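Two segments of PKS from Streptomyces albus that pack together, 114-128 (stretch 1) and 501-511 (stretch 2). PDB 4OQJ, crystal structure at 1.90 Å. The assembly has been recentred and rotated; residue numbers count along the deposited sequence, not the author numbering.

Stretch 1 114-128: AYEALERAGYDPQRG
Stretch 2, residues 501-511: QTLALGRRVLP

This is a polar contact between two helix ends and the loops that follow them, built on arginine side chains that reach backbone carbonyls and on bridging waters. It buries 696 Å², both sides summed. Arg127 and Arg508 have the largest areas covered by the other stretch, yet stay partly exposed.

Stretch 1 is helical from Ala114 to Ala121, and stretch 2 from Gln501 to Leu505; both helices begin earlier in the chain. Each is followed by a glycine, and these two set the register, with Gly122 CA 4.2 Å from Gly506 CA. Gly122 has phi/psi 97/20, where a CB would jam against the preceding carbonyl. Gly506 sits at -119/18. Gly506 CA lies 3.0 Å from Gly122 O, and a CB there would clash with that oxygen.

After Tyr123, which is extended, a type I turn runs from Asp124 to Arg127. Asp124 (chi1 t) points toward stretch 2. Asp124 OD1 accepts from Gln126 N at 3.0 Å, and Asp124 OD2 forms a salt bridge with Arg127 NE at 3.0 Å. This holds Arg127 (m, t, m; chi4 163°) at the end of the second helix, where carbonyls suit its several N-H groups. Arg127 NH1 donates to Ala504 O at 2.8 Å, and Arg127 NH2 donates to the same Ala504 O at 3.1 Å. A weak bond joins Arg127 NH2 to Arg507 O at 2.8 Å. Leu505 O lies over one guanidinium face and Val509 CG2 over the opposite one.

Arg507 answers in the other direction. Its CA-to-CB bond points away, but its end comes back to stretch 1 (m, m, t; chi4 -78°). Arg507 NH1 donates to Glu119 O at 2.8 Å and to Gly506 O at 2.9 Å. Glu119 (m, t; chi3 -45°) lays CB over this guanidinium. Glu119 OE2 is 3.5 Å from Arg507 NE, a salt bridge of charges alone, since the oxygen is well out of the guanidinium plane. Glu119 and Asp124 are thus buried acids with arginine partners.

Arg508 (t, t, m; chi4 -164°) puts its guanidinium between Tyr115 CE2 over one face and NE2 of Gln126 (m, t; chi3 -31°) over the other. Tyr115 OH (chi1 t) is 3.3 Å from Arg508 CB.

Waters bridge the stretches. Water 1 bonds Tyr115 OH and Glu119 OE2, each at 2.7 Å, and Arg508 N weakly at 3.3 Å. Water 3 donates to Tyr123 O and Gly506 O, both at 2.8 Å. Water 4 donates to Asp124 OD2 at 2.6 Å and Gln126 OE1 at 2.7 Å, and accepts from Val509 N at 3.0 Å. Water 5 links Asp124 OD1 at 2.7 Å to Arg508 NE at 2.9 Å.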

# COMPACT_ATOMS: atom_id res chain seq x y z
N ALA A 114 -17.99 -3.56 0.03
CA ALA A 114 -17.62 -2.32 0.71
C ALA A 114 -18.86 -1.49 1.05
O ALA A 114 -18.95 -0.91 2.13
CB ALA A 114 -16.66 -1.50 -0.15
N TYR A 115 -19.79 -1.41 0.10
CA TYR A 115 -21.07 -0.76 0.32
C TYR A 115 -21.75 -1.38 1.55
O TYR A 115 -22.20 -0.66 2.43
CB TYR A 115 -21.94 -0.89 -0.93
CG TYR A 115 -23.24 -0.11 -0.97
CD1 TYR A 115 -24.33 -0.47 -0.19
CD2 TYR A 115 -23.41 0.95 -1.86
CE1 TYR A 115 -25.54 0.23 -0.26
CE2 TYR A 115 -24.60 1.65 -1.95
CZ TYR A 115 -25.66 1.29 -1.14
OH TYR A 115 -26.84 2.00 -1.24
N GLU A 116 -21.80 -2.71 1.59
CA GLU A 116 -22.41 -3.41 2.72
C GLU A 116 -21.70 -3.11 4.03
O GLU A 116 -22.36 -2.96 5.05
CB GLU A 116 -22.40 -4.93 2.49
CG GLU A 116 -23.42 -5.44 1.48
CD GLU A 116 -23.20 -6.93 1.13
OE1 GLU A 116 -22.08 -7.44 1.38
OE2 GLU A 116 -24.14 -7.58 0.60
N ALA A 117 -20.37 -3.04 4.00
CA ALA A 117 -19.61 -2.80 5.23
C ALA A 117 -19.91 -1.42 5.80
O ALA A 117 -20.06 -1.26 7.02
CB ALA A 117 -18.11 -2.96 4.98
N LEU A 118 -20.01 -0.42 4.93
CA LEU A 118 -20.33 0.94 5.36
C LEU A 118 -21.77 1.02 5.85
O LEU A 118 -22.06 1.66 6.85
CB LEU A 118 -20.09 1.93 4.22
CG LEU A 118 -18.60 2.23 4.00
CD1 LEU A 118 -18.36 2.77 2.62
CD2 LEU A 118 -18.13 3.21 5.05
N GLU A 119 -22.68 0.34 5.15
CA GLU A 119 -24.05 0.21 5.63
C GLU A 119 -24.12 -0.39 7.04
O GLU A 119 -24.84 0.11 7.88
CB GLU A 119 -24.87 -0.64 4.68
CG GLU A 119 -25.50 0.13 3.55
CD GLU A 119 -26.48 -0.74 2.80
OE1 GLU A 119 -26.12 -1.91 2.51
OE2 GLU A 119 -27.60 -0.27 2.50
N ARG A 120 -23.39 -1.47 7.28
CA ARG A 120 -23.45 -2.10 8.60
C ARG A 120 -22.85 -1.17 9.64
O ARG A 120 -23.32 -1.14 10.78
CB ARG A 120 -22.75 -3.46 8.58
CG ARG A 120 -22.73 -4.17 9.91
CD ARG A 120 -22.49 -5.66 9.74
NE ARG A 120 -23.61 -6.34 9.09
CZ ARG A 120 -23.67 -6.67 7.79
NH1 ARG A 120 -24.74 -7.30 7.32
NH2 ARG A 120 -22.66 -6.41 6.97
N ALA A 121 -21.82 -0.41 9.26
CA ALA A 121 -21.22 0.58 10.16
C ALA A 121 -22.18 1.73 10.46
O ALA A 121 -22.11 2.33 11.54
CB ALA A 121 -19.94 1.13 9.57
N GLY A 122 -23.07 2.02 9.52
CA GLY A 122 -24.07 3.07 9.70
C GLY A 122 -23.67 4.40 9.07
O GLY A 122 -24.24 5.42 9.44
N TYR A 123 -22.73 4.39 8.13
CA TYR A 123 -22.26 5.62 7.49
C TYR A 123 -22.54 5.65 5.99
O TYR A 123 -22.18 4.73 5.25
CB TYR A 123 -20.76 5.82 7.74
CG TYR A 123 -20.48 6.28 9.15
CD1 TYR A 123 -20.29 5.35 10.19
CD2 TYR A 123 -20.47 7.63 9.47
CE1 TYR A 123 -20.07 5.78 11.49
CE2 TYR A 123 -20.27 8.06 10.77
CZ TYR A 123 -20.06 7.13 11.77
OH TYR A 123 -19.86 7.58 13.04
N ASP A 124 -23.22 6.70 5.56
CA ASP A 124 -23.43 7.02 4.15
C ASP A 124 -22.37 8.03 3.72
O ASP A 124 -22.45 9.21 4.07
CB ASP A 124 -24.85 7.58 3.93
CG ASP A 124 -25.09 8.06 2.51
OD1 ASP A 124 -24.23 7.77 1.62
OD2 ASP A 124 -26.14 8.71 2.27
N PRO A 125 -21.35 7.58 2.98
CA PRO A 125 -20.28 8.54 2.65
C PRO A 125 -20.70 9.65 1.68
O PRO A 125 -19.92 10.58 1.46
CB PRO A 125 -19.19 7.67 2.01
CG PRO A 125 -19.59 6.26 2.25
CD PRO A 125 -21.07 6.24 2.44
N GLN A 126 -21.90 9.57 1.11
CA GLN A 126 -22.36 10.66 0.25
C GLN A 126 -22.74 11.88 1.08
O GLN A 126 -22.97 12.96 0.54
CB GLN A 126 -23.54 10.23 -0.62
CG GLN A 126 -23.21 9.12 -1.58
CD GLN A 126 -24.34 8.84 -2.55
OE1 GLN A 126 -25.52 9.01 -2.22
NE2 GLN A 126 -23.98 8.43 -3.77
N ARG A 127 -22.83 11.71 2.40
CA ARG A 127 -23.16 12.83 3.29
C ARG A 127 -22.10 12.92 4.39
O ARG A 127 -21.33 11.98 4.58
CB ARG A 127 -24.54 12.64 3.90
CG ARG A 127 -25.70 12.75 2.89
CD ARG A 127 -27.05 12.45 3.59
NE ARG A 127 -27.29 11.01 3.72
CZ ARG A 127 -28.19 10.46 4.53
NH1 ARG A 127 -28.94 11.22 5.32
NH2 ARG A 127 -28.33 9.15 4.57
N GLY A 128 -22.04 14.04 5.09
CA GLY A 128 -21.14 14.16 6.23
C GLY A 128 -19.75 14.63 5.87
O GLY A 128 -19.42 14.82 4.69
N GLN A 501 -32.25 6.34 13.58
CA GLN A 501 -31.06 7.14 13.29
C GLN A 501 -30.19 6.48 12.23
O GLN A 501 -29.74 7.12 11.28
CB GLN A 501 -30.24 7.36 14.55
CG GLN A 501 -30.90 8.29 15.59
CD GLN A 501 -30.24 8.20 16.97
OE1 GLN A 501 -29.57 7.21 17.29
NE2 GLN A 501 -30.43 9.23 17.78
N THR A 502 -29.96 5.18 12.40
CA THR A 502 -29.10 4.45 11.48
C THR A 502 -29.70 4.50 10.07
O THR A 502 -29.00 4.73 9.10
CB THR A 502 -28.94 3.00 11.92
OG1 THR A 502 -28.35 2.99 13.23
CG2 THR A 502 -28.04 2.22 10.95
N LEU A 503 -31.01 4.31 9.99
CA LEU A 503 -31.68 4.29 8.70
C LEU A 503 -31.64 5.66 8.01
O LEU A 503 -31.52 5.74 6.79
CB LEU A 503 -33.12 3.84 8.87
CG LEU A 503 -33.38 2.36 9.17
CD1 LEU A 503 -34.84 2.16 9.52
CD2 LEU A 503 -32.99 1.48 7.99
N ALA A 504 -31.76 6.73 8.80
CA ALA A 504 -31.82 8.09 8.28
C ALA A 504 -30.46 8.62 7.88
O ALA A 504 -30.33 9.34 6.90
CB ALA A 504 -32.46 9.04 9.33
N LEU A 505 -29.44 8.26 8.67
CA LEU A 505 -28.10 8.82 8.51
C LEU A 505 -27.14 7.88 7.80
O LEU A 505 -26.14 8.32 7.25
CB LEU A 505 -27.51 9.17 9.88
CG LEU A 505 -28.25 10.24 10.69
CD1 LEU A 505 -27.78 10.18 12.12
CD2 LEU A 505 -28.03 11.63 10.10
N GLY A 506 -27.47 6.60 7.78
CA GLY A 506 -26.50 5.57 7.43
C GLY A 506 -26.86 4.75 6.22
O GLY A 506 -26.30 3.68 6.00
N ARG A 507 -27.79 5.27 5.41
CA ARG A 507 -28.25 4.56 4.21
C ARG A 507 -28.26 5.52 3.03
O ARG A 507 -28.62 6.69 3.18
CB ARG A 507 -29.65 3.98 4.45
CG ARG A 507 -29.68 2.83 5.44
CD ARG A 507 -29.07 1.59 4.80
NE ARG A 507 -29.04 0.41 5.66
CZ ARG A 507 -28.17 0.21 6.64
NH1 ARG A 507 -27.26 1.14 6.93
NH2 ARG A 507 -28.20 -0.92 7.34
N ARG A 508 -27.87 5.05 1.85
CA ARG A 508 -27.87 5.90 0.67
C ARG A 508 -29.28 6.45 0.41
O ARG A 508 -30.26 5.72 0.54
CB ARG A 508 -27.36 5.15 -0.55
CG ARG A 508 -27.23 6.04 -1.77
CD ARG A 508 -26.54 5.33 -2.91
NE ARG A 508 -25.09 5.27 -2.72
CZ ARG A 508 -24.23 4.98 -3.69
NH1 ARG A 508 -24.68 4.70 -4.91
NH2 ARG A 508 -22.94 4.97 -3.45
N VAL A 509 -29.38 7.72 0.02
CA VAL A 509 -30.67 8.35 -0.27
C VAL A 509 -31.05 8.03 -1.70
O VAL A 509 -30.40 8.51 -2.64
CB VAL A 509 -30.60 9.89 -0.11
CG1 VAL A 509 -31.95 10.54 -0.44
CG2 VAL A 509 -30.16 10.25 1.28
N LEU A 510 -32.08 7.21 -1.88
CA LEU A 510 -32.42 6.69 -3.20
C LEU A 510 -33.87 7.03 -3.55
O LEU A 510 -34.62 7.49 -2.69
CB LEU A 510 -32.15 5.18 -3.24
CG LEU A 510 -30.66 4.80 -3.13
CD1 LEU A 510 -30.49 3.31 -2.84
CD2 LEU A 510 -29.94 5.15 -4.41
N PRO A 511 -34.27 6.82 -4.83
CA PRO A 511 -35.52 7.41 -5.34
C PRO A 511 -36.84 6.75 -4.93
O PRO A 511 -37.85 7.46 -4.81
CB PRO A 511 -35.36 7.30 -6.86
CG PRO A 511 -33.91 7.09 -7.10
CD PRO A 511 -33.43 6.31 -5.93
O HOH W 1 -28.36 1.88 1.00
O HOH W 2 -26.64 -0.85 9.85
O HOH W 3 -24.29 3.42 4.04
O HOH W 4 -26.99 9.48 -0.01
O HOH W 5 -23.99 5.69 -0.11
O HOH W 6 -23.68 8.68 8.21